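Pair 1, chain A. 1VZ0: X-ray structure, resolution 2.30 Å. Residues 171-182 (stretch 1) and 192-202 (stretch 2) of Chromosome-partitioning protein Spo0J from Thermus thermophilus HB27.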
# COMPACT_ATOMS: atom_id res chain seq x y z
N GLY A 171 -7.71 -5.05 6.77
CA GLY A 171 -8.77 -5.71 6.04
C GLY A 171 -9.63 -6.58 6.94
O GLY A 171 -10.38 -7.41 6.45
N GLU A 172 -9.51 -6.42 8.26
CA GLU A 172 -10.31 -7.18 9.21
C GLU A 172 -11.75 -6.65 9.24
O GLU A 172 -12.66 -7.38 9.62
CB GLU A 172 -9.68 -7.12 10.61
CG GLU A 172 -8.39 -7.90 10.72
CD GLU A 172 -7.70 -7.73 12.07
OE1 GLU A 172 -6.61 -8.30 12.26
OE2 GLU A 172 -8.26 -7.02 12.94
N ILE A 173 -11.95 -5.39 8.87
CA ILE A 173 -13.29 -4.79 8.79
C ILE A 173 -13.36 -3.98 7.50
O ILE A 173 -12.34 -3.69 6.88
CB ILE A 173 -13.64 -3.86 9.99
CG1 ILE A 173 -12.73 -2.63 9.99
CG2 ILE A 173 -13.54 -4.62 11.31
CD1 ILE A 173 -13.03 -1.65 11.15
N THR A 174 -14.57 -3.60 7.09
CA THR A 174 -14.73 -2.85 5.85
C THR A 174 -14.99 -1.37 6.11
O THR A 174 -15.17 -0.95 7.25
CB THR A 174 -15.93 -3.38 5.03
OG1 THR A 174 -17.15 -3.07 5.71
CG2 THR A 174 -15.84 -4.90 4.85
N ALA A 175 -15.02 -0.60 5.03
CA ALA A 175 -15.29 0.82 5.13
C ALA A 175 -16.68 0.98 5.74
O ALA A 175 -16.96 1.95 6.46
CB ALA A 175 -15.24 1.46 3.76
N GLY A 176 -17.54 0.01 5.44
CA GLY A 176 -18.89 0.03 5.96
C GLY A 176 -18.92 -0.13 7.46
O GLY A 176 -19.69 0.54 8.15
N HIS A 177 -18.09 -1.03 7.98
CA HIS A 177 -18.02 -1.26 9.42
C HIS A 177 -17.57 0.02 10.12
O HIS A 177 -18.04 0.36 11.20
CB HIS A 177 -17.02 -2.36 9.74
CG HIS A 177 -17.49 -3.73 9.38
ND1 HIS A 177 -18.59 -4.31 9.97
CD2 HIS A 177 -16.99 -4.64 8.52
CE1 HIS A 177 -18.74 -5.53 9.49
NE2 HIS A 177 -17.79 -5.75 8.61
N ALA A 178 -16.61 0.69 9.48
CA ALA A 178 -16.04 1.91 9.99
C ALA A 178 -17.13 2.99 10.06
O ALA A 178 -17.26 3.69 11.07
CB ALA A 178 -14.87 2.36 9.09
N ARG A 179 -17.92 3.11 9.00
CA ARG A 179 -19.00 4.10 9.00
C ARG A 179 -20.00 3.80 10.10
O ARG A 179 -20.55 4.73 10.70
CB ARG A 179 -19.73 4.12 7.66
CG ARG A 179 -18.86 4.50 6.49
CD ARG A 179 -19.67 4.72 5.23
NE ARG A 179 -18.83 4.54 4.06
CZ ARG A 179 -18.71 3.40 3.38
NH1 ARG A 179 -17.91 3.33 2.34
NH2 ARG A 179 -19.42 2.34 3.73
N ALA A 180 -20.25 2.51 10.36
CA ALA A 180 -21.18 2.14 11.42
C ALA A 180 -20.61 2.55 12.78
O ALA A 180 -21.32 3.06 13.63
CB ALA A 180 -21.47 0.62 11.39
N LEU A 181 -19.31 2.34 12.96
CA LEU A 181 -18.65 2.71 14.22
C LEU A 181 -18.71 4.22 14.44
O LEU A 181 -18.74 4.67 15.57
CB LEU A 181 -17.19 2.22 14.25
CG LEU A 181 -16.98 0.70 14.31
CD1 LEU A 181 -15.49 0.39 14.23
CD2 LEU A 181 -17.57 0.13 15.60
N LEU A 182 -18.72 4.99 13.36
CA LEU A 182 -18.79 6.45 13.46
C LEU A 182 -20.15 6.90 13.96
O LEU A 182 -20.28 8.03 14.41
CB LEU A 182 -18.53 7.13 12.10
CG LEU A 182 -17.06 7.20 11.65
CD1 LEU A 182 -16.97 7.79 10.25
CD2 LEU A 182 -16.25 8.04 12.65
N GLY A 192 -17.56 -1.39 20.27
CA GLY A 192 -18.18 -1.81 19.02
C GLY A 192 -17.23 -2.55 18.11
O GLY A 192 -17.62 -3.54 17.46
N LEU A 193 -15.99 -2.09 18.05
CA LEU A 193 -14.98 -2.71 17.20
C LEU A 193 -14.78 -4.16 17.64
O LEU A 193 -14.73 -5.06 16.82
CB LEU A 193 -13.65 -1.96 17.32
CG LEU A 193 -12.64 -1.91 16.17
CD1 LEU A 193 -11.23 -1.79 16.77
CD2 LEU A 193 -12.73 -3.12 15.26
N LYS A 194 -14.66 -4.36 18.95
CA LYS A 194 -14.47 -5.70 19.49
C LYS A 194 -15.62 -6.61 19.09
O LYS A 194 -15.41 -7.73 18.62
CB LYS A 194 -14.34 -5.67 21.02
CG LYS A 194 -13.02 -5.10 21.53
CD LYS A 194 -12.94 -5.14 23.06
CE LYS A 194 -13.06 -6.57 23.58
NZ LYS A 194 -13.04 -6.65 25.07
N GLU A 195 -16.85 -6.13 19.28
CA GLU A 195 -18.03 -6.92 18.93
C GLU A 195 -17.95 -7.39 17.48
O GLU A 195 -18.16 -8.56 17.18
CB GLU A 195 -19.31 -6.09 19.12
CG GLU A 195 -19.69 -5.88 20.57
CD GLU A 195 -20.12 -7.17 21.25
OE1 GLU A 195 -21.16 -7.74 20.85
OE2 GLU A 195 -19.43 -7.62 22.19
N ILE A 196 -17.64 -6.46 16.58
CA ILE A 196 -17.54 -6.79 15.17
C ILE A 196 -16.48 -7.86 14.91
O ILE A 196 -16.74 -8.84 14.21
CB ILE A 196 -17.20 -5.56 14.33
CG1 ILE A 196 -18.34 -4.54 14.43
CG2 ILE A 196 -16.93 -5.98 12.87
CD1 ILE A 196 -18.08 -3.24 13.66
N LEU A 197 -15.29 -7.66 15.47
CA LEU A 197 -14.20 -8.60 15.27
C LEU A 197 -14.46 -9.97 15.89
O LEU A 197 -14.27 -11.00 15.23
CB LEU A 197 -12.91 -8.03 15.84
CG LEU A 197 -12.43 -6.75 15.16
CD1 LEU A 197 -11.17 -6.24 15.85
CD2 LEU A 197 -12.16 -7.02 13.67
N GLU A 198 -14.91 -9.98 17.14
CA GLU A 198 -15.16 -11.24 17.83
C GLU A 198 -16.24 -12.08 17.19
O GLU A 198 -16.12 -13.30 17.13
CB GLU A 198 -15.55 -10.98 19.28
CG GLU A 198 -14.41 -10.54 20.16
CD GLU A 198 -14.83 -10.38 21.60
OE1 GLU A 198 -13.96 -10.04 22.43
OE2 GLU A 198 -16.03 -10.60 21.91
N LYS A 199 -17.30 -11.43 16.70
CA LYS A 199 -18.42 -12.15 16.11
C LYS A 199 -18.52 -12.16 14.59
O LYS A 199 -19.45 -12.75 14.04
CB LYS A 199 -19.72 -11.62 16.73
CG LYS A 199 -19.72 -11.69 18.25
CD LYS A 199 -20.96 -11.06 18.87
CE LYS A 199 -20.93 -11.22 20.39
NZ LYS A 199 -22.15 -10.66 21.04
N GLY A 200 -17.57 -11.54 13.90
CA GLY A 200 -17.60 -11.52 12.45
C GLY A 200 -18.85 -10.85 11.89
O GLY A 200 -19.39 -11.25 10.86
N LEU A 201 -19.31 -9.81 12.59
CA LEU A 201 -20.50 -9.07 12.19
C LEU A 201 -20.46 -8.48 10.80
O LEU A 201 -19.41 -8.06 10.32
CB LEU A 201 -20.76 -7.93 13.18
CG LEU A 201 -21.61 -8.21 14.40
CD1 LEU A 201 -21.31 -9.58 14.94
CD2 LEU A 201 -21.37 -7.10 15.43
N SER A 202 -21.63 -8.44 10.16
CA SER A 202 -21.73 -7.83 8.84
C SER A 202 -21.95 -6.33 9.09
O SER A 202 -22.17 -5.91 10.22
CB SER A 202 -22.94 -8.40 8.08
OG SER A 202 -24.16 -8.04 8.71
O HOH W 1 -14.91 -8.63 11.47

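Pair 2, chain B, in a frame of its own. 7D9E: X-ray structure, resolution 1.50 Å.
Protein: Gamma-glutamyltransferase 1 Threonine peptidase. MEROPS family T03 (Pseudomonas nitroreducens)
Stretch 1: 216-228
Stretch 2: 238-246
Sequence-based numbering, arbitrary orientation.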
# COMPACT_ATOMS: atom_id res chain seq x y z
N ASP B 216 -24.15 -4.72 -7.18
CA ASP B 216 -24.06 -3.85 -8.35
C ASP B 216 -22.71 -4.01 -9.04
O ASP B 216 -22.64 -4.11 -10.28
CB ASP B 216 -24.24 -2.39 -7.94
CG ASP B 216 -23.81 -1.42 -9.02
OD1 ASP B 216 -24.47 -1.42 -10.09
OD2 ASP B 216 -22.80 -0.70 -8.82
N PHE B 217 -21.63 -4.00 -8.26
CA PHE B 217 -20.30 -3.96 -8.85
C PHE B 217 -19.95 -5.26 -9.55
O PHE B 217 -19.35 -5.24 -10.63
CB PHE B 217 -19.24 -3.64 -7.79
CG PHE B 217 -17.91 -3.32 -8.37
CD1 PHE B 217 -17.03 -4.34 -8.69
CD2 PHE B 217 -17.54 -2.00 -8.63
CE1 PHE B 217 -15.80 -4.06 -9.26
CE2 PHE B 217 -16.31 -1.71 -9.18
CZ PHE B 217 -15.45 -2.74 -9.51
N TYR B 218 -20.32 -6.40 -8.96
CA TYR B 218 -19.88 -7.70 -9.46
C TYR B 218 -20.94 -8.42 -10.28
O TYR B 218 -20.59 -9.30 -11.07
CB TYR B 218 -19.36 -8.58 -8.31
CG TYR B 218 -18.17 -7.96 -7.61
CD1 TYR B 218 -16.88 -8.14 -8.08
CD2 TYR B 218 -18.35 -7.15 -6.50
CE1 TYR B 218 -15.80 -7.55 -7.45
CE2 TYR B 218 -17.26 -6.55 -5.86
CZ TYR B 218 -15.99 -6.77 -6.36
OH TYR B 218 -14.89 -6.19 -5.78
N LYS B 219 -22.23 -8.07 -10.12
CA LYS B 219 -23.33 -8.81 -10.74
C LYS B 219 -24.37 -7.93 -11.41
O LYS B 219 -25.27 -8.47 -12.08
CB LYS B 219 -24.04 -9.67 -9.69
CG LYS B 219 -23.17 -10.79 -9.14
N GLY B 220 -24.28 -6.61 -11.28
CA GLY B 220 -25.32 -5.70 -11.72
C GLY B 220 -24.92 -4.71 -12.81
O GLY B 220 -24.12 -5.05 -13.69
N GLU B 221 -25.47 -3.49 -12.75
CA GLU B 221 -25.27 -2.54 -13.84
C GLU B 221 -23.79 -2.18 -14.00
O GLU B 221 -23.28 -2.11 -15.12
CB GLU B 221 -26.10 -1.28 -13.59
CG GLU B 221 -26.15 -0.31 -14.77
CD GLU B 221 -26.76 -0.95 -16.02
N THR B 222 -23.10 -1.95 -12.89
CA THR B 222 -21.68 -1.59 -12.97
C THR B 222 -20.87 -2.73 -13.57
O THR B 222 -19.98 -2.50 -14.40
CB THR B 222 -21.16 -1.24 -11.58
OG1 THR B 222 -21.84 -0.07 -11.09
CG2 THR B 222 -19.65 -0.98 -11.66
N ALA B 223 -21.15 -3.98 -13.17
CA ALA B 223 -20.49 -5.12 -13.78
C ALA B 223 -20.67 -5.10 -15.29
O ALA B 223 -19.71 -5.32 -16.05
CB ALA B 223 -21.05 -6.42 -13.21
N LYS B 224 -21.90 -4.87 -15.75
CA LYS B 224 -22.16 -4.87 -17.19
C LYS B 224 -21.34 -3.80 -17.90
O LYS B 224 -20.83 -4.03 -19.00
CB LYS B 224 -23.66 -4.66 -17.43
CG LYS B 224 -24.51 -5.88 -17.09
N LEU B 225 -21.21 -2.61 -17.29
CA LEU B 225 -20.43 -1.55 -17.91
C LEU B 225 -18.95 -1.89 -17.93
O LEU B 225 -18.24 -1.58 -18.90
CB LEU B 225 -20.65 -0.24 -17.15
CG LEU B 225 -22.06 0.34 -17.26
CD1 LEU B 225 -22.21 1.52 -16.33
CD2 LEU B 225 -22.35 0.74 -18.71
N LEU B 226 -18.46 -2.54 -16.87
CA LEU B 226 -17.06 -2.96 -16.84
C LEU B 226 -16.80 -3.98 -17.93
O LEU B 226 -15.81 -3.89 -18.66
CB LEU B 226 -16.74 -3.52 -15.45
CG LEU B 226 -15.27 -3.70 -15.09
CD1 LEU B 226 -15.16 -3.84 -13.57
CD2 LEU B 226 -14.67 -4.92 -15.73
N ILE B 227 -17.70 -4.95 -18.08
CA ILE B 227 -17.54 -5.96 -19.12
C ILE B 227 -17.55 -5.31 -20.49
O ILE B 227 -16.78 -5.68 -21.38
CB ILE B 227 -18.61 -7.06 -18.97
CG1 ILE B 227 -18.44 -7.79 -17.65
CG2 ILE B 227 -18.56 -8.01 -20.16
CD1 ILE B 227 -17.02 -8.21 -17.32
N ALA B 228 -18.45 -4.35 -20.70
CA ALA B 228 -18.50 -3.68 -22.00
C ALA B 228 -17.20 -2.95 -22.29
O ALA B 228 -16.74 -2.92 -23.44
CB ALA B 228 -19.68 -2.71 -22.05
N THR B 238 -14.15 -10.91 -17.34
CA THR B 238 -15.46 -11.37 -17.75
C THR B 238 -16.42 -11.38 -16.56
O THR B 238 -16.02 -11.21 -15.42
CB THR B 238 -15.40 -12.81 -18.32
OG1 THR B 238 -15.00 -13.72 -17.29
CG2 THR B 238 -14.43 -12.90 -19.49
N SER B 239 -17.70 -11.60 -16.84
CA SER B 239 -18.67 -11.75 -15.76
C SER B 239 -18.25 -12.86 -14.79
O SER B 239 -18.40 -12.72 -13.57
CB SER B 239 -20.06 -12.03 -16.34
OG SER B 239 -20.95 -12.38 -15.28
N ASP B 240 -17.71 -13.97 -15.32
CA ASP B 240 -17.27 -15.06 -14.45
C ASP B 240 -16.21 -14.60 -13.45
O ASP B 240 -16.23 -15.00 -12.28
CB ASP B 240 -16.68 -16.21 -15.29
CG ASP B 240 -17.73 -17.10 -15.90
OD1 ASP B 240 -18.91 -16.69 -16.00
OD2 ASP B 240 -17.37 -18.24 -16.30
N ASP B 241 -15.27 -13.76 -13.90
CA ASP B 241 -14.23 -13.24 -13.02
C ASP B 241 -14.86 -12.44 -11.89
O ASP B 241 -14.48 -12.59 -10.72
CB ASP B 241 -13.32 -12.32 -13.83
CG ASP B 241 -12.41 -13.08 -14.76
OD1 ASP B 241 -11.56 -13.85 -14.28
OD2 ASP B 241 -12.56 -12.93 -15.98
N LEU B 242 -15.84 -11.60 -12.23
CA LEU B 242 -16.46 -10.74 -11.22
C LEU B 242 -17.28 -11.55 -10.23
O LEU B 242 -17.18 -11.34 -9.02
CB LEU B 242 -17.31 -9.67 -11.91
CG LEU B 242 -16.51 -8.66 -12.73
CD1 LEU B 242 -17.46 -7.84 -13.58
CD2 LEU B 242 -15.67 -7.76 -11.84
N VAL B 243 -18.10 -12.49 -10.72
CA VAL B 243 -18.94 -13.24 -9.80
C VAL B 243 -18.10 -14.16 -8.91
O VAL B 243 -18.51 -14.48 -7.79
CB VAL B 243 -20.06 -14.03 -10.51
CG1 VAL B 243 -20.95 -13.09 -11.31
CG2 VAL B 243 -19.48 -15.12 -11.36
N ASP B 244 -16.91 -14.56 -9.36
CA ASP B 244 -16.07 -15.44 -8.57
C ASP B 244 -15.16 -14.70 -7.59
O ASP B 244 -14.55 -15.36 -6.73
CB ASP B 244 -15.23 -16.35 -9.48
CG ASP B 244 -16.06 -17.43 -10.16
OD1 ASP B 244 -17.27 -17.53 -9.88
OD2 ASP B 244 -15.51 -18.19 -10.99
N TYR B 245 -15.08 -13.37 -7.66
CA TYR B 245 -14.17 -12.64 -6.77
C TYR B 245 -14.59 -12.81 -5.31
O TYR B 245 -15.76 -12.63 -4.96
CB TYR B 245 -14.11 -11.14 -7.11
CG TYR B 245 -13.04 -10.52 -6.23
CD1 TYR B 245 -11.70 -10.65 -6.55
CD2 TYR B 245 -13.37 -9.96 -5.01
CE1 TYR B 245 -10.71 -10.15 -5.70
CE2 TYR B 245 -12.40 -9.49 -4.15
CZ TYR B 245 -11.08 -9.59 -4.50
OH TYR B 245 -10.11 -9.13 -3.62
N GLN B 246 -13.62 -13.10 -4.44
CA GLN B 246 -13.86 -13.15 -3.00
C GLN B 246 -12.72 -12.42 -2.30
O GLN B 246 -11.54 -12.65 -2.61
CB GLN B 246 -13.92 -14.60 -2.51
CG GLN B 246 -15.13 -15.34 -3.04
O HOH W 2 -21.14 -10.21 -13.50

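Pair 1 and pair 2 use one backbone plan: a short non-helical lead into a helix, and a second helix packed against it roughly antiparallel, well off the exact opposite. In pair 1 the axes of helices 175-182 and 192-199 approach to 10.7 Å at 146°; in pair 2 those of 221-228 and 239-244 approach to 10.5 Å at 140°. Fourteen central residues superpose with an RMSD of 0.6 Å, and the buried areas are almost equal, 413 and 422 Å². Neither pair has a direct hydrogen bond across the modelled contact, so apolar packing carries most of it.

The central position of the second helix is Ile196(A), matched by Leu242(B). Both point toward the first helix, but they find different surroundings. Leu242(B) is a knob in a hole formed by Ala223(B), Leu226(B), Tyr218(B) and Ile227(B); its CD1 lies 3.9 Å from Ala223(B) CB and 3.8 Å from Ile227(B) CD1. Ile196(A) lays its CG2 over one face of His177(A), 4.0 Å from the ring centroid, a CH-pi contact. His177(A) matches Ala223(B), so the same slot holds an imidazole in pair 1 and a methyl in pair 2; around the methyl, Tyr218(B), Leu226(B) and Ile227(B) complete the hole. The imidazole has a cost, because ND1 is buried without a partner in the model.

One turn on, Leu181(A) matches Ile227(B), with side-chain centres 0.9 Å apart. Both reach the start of the opposing stretch. Leu181(A) CD2 lies 3.7 Å from Gly192(A) C and 3.9 Å from Ile196(A) CD1, while Ile227(B) CD1 lies 3.3 Å from Thr238(B) C. Gly192(A) and Thr238(B) match, yet they meet this neighbour differently. A CB on Gly192(A) would point toward the first helix and fall 3.0 Å from Leu181(A) CD2, whereas the CB of Thr238(B) points away. Next to them, Leu193(A) packs its CG 4.1 Å from Leu181(A) CD1; its match, Ser239(B), is polar, and Ile227(B) CD1 meets its backbone N at 3.5 Å.

Ala180(A) and Leu226(B) both point toward the partner, but the alanine stays short of contact. The leucine extends its CD1 to 4.3 Å from Leu242(B) CD2, helping to close the hole around that knob.

At the other end, Ile173(A) matches Lys219(B), and Leu197(A) matches Val243(B). Ile173(A) CG2 touches Leu197(A) CD2 at 3.6 Å and Ile196(A) CG2 at 4.0 Å. Lys219(B), modelled only to CG, offers that atom to Val243(B) CG1 at 3.9 Å. Pair 2 gains aromatic bulk from Tyr218(B), whose CD1 lies 4.0 Å from Leu242(B) CD2 and whose ring runs near parallel to that of Tyr245(B), though slid apart. Tyr245(B), whose CB lies 4.0 Å from Tyr218(B) CE1, matches Lys199(A), which makes no contact with the other stretch; the lysine NZ forms a salt bridge with Glu195(A) OE1 at 3.1 Å.

Each pair also has a water bridge: water 1 donates to Glu172(A) O and Ile196(A) O, while water 2 donates to Tyr218(B) O and hydrogen-bonds Ser239(B) OG. The same backbone frame accommodates an imidazole and a methyl at one position, and an alanine and a leucine at another inward one.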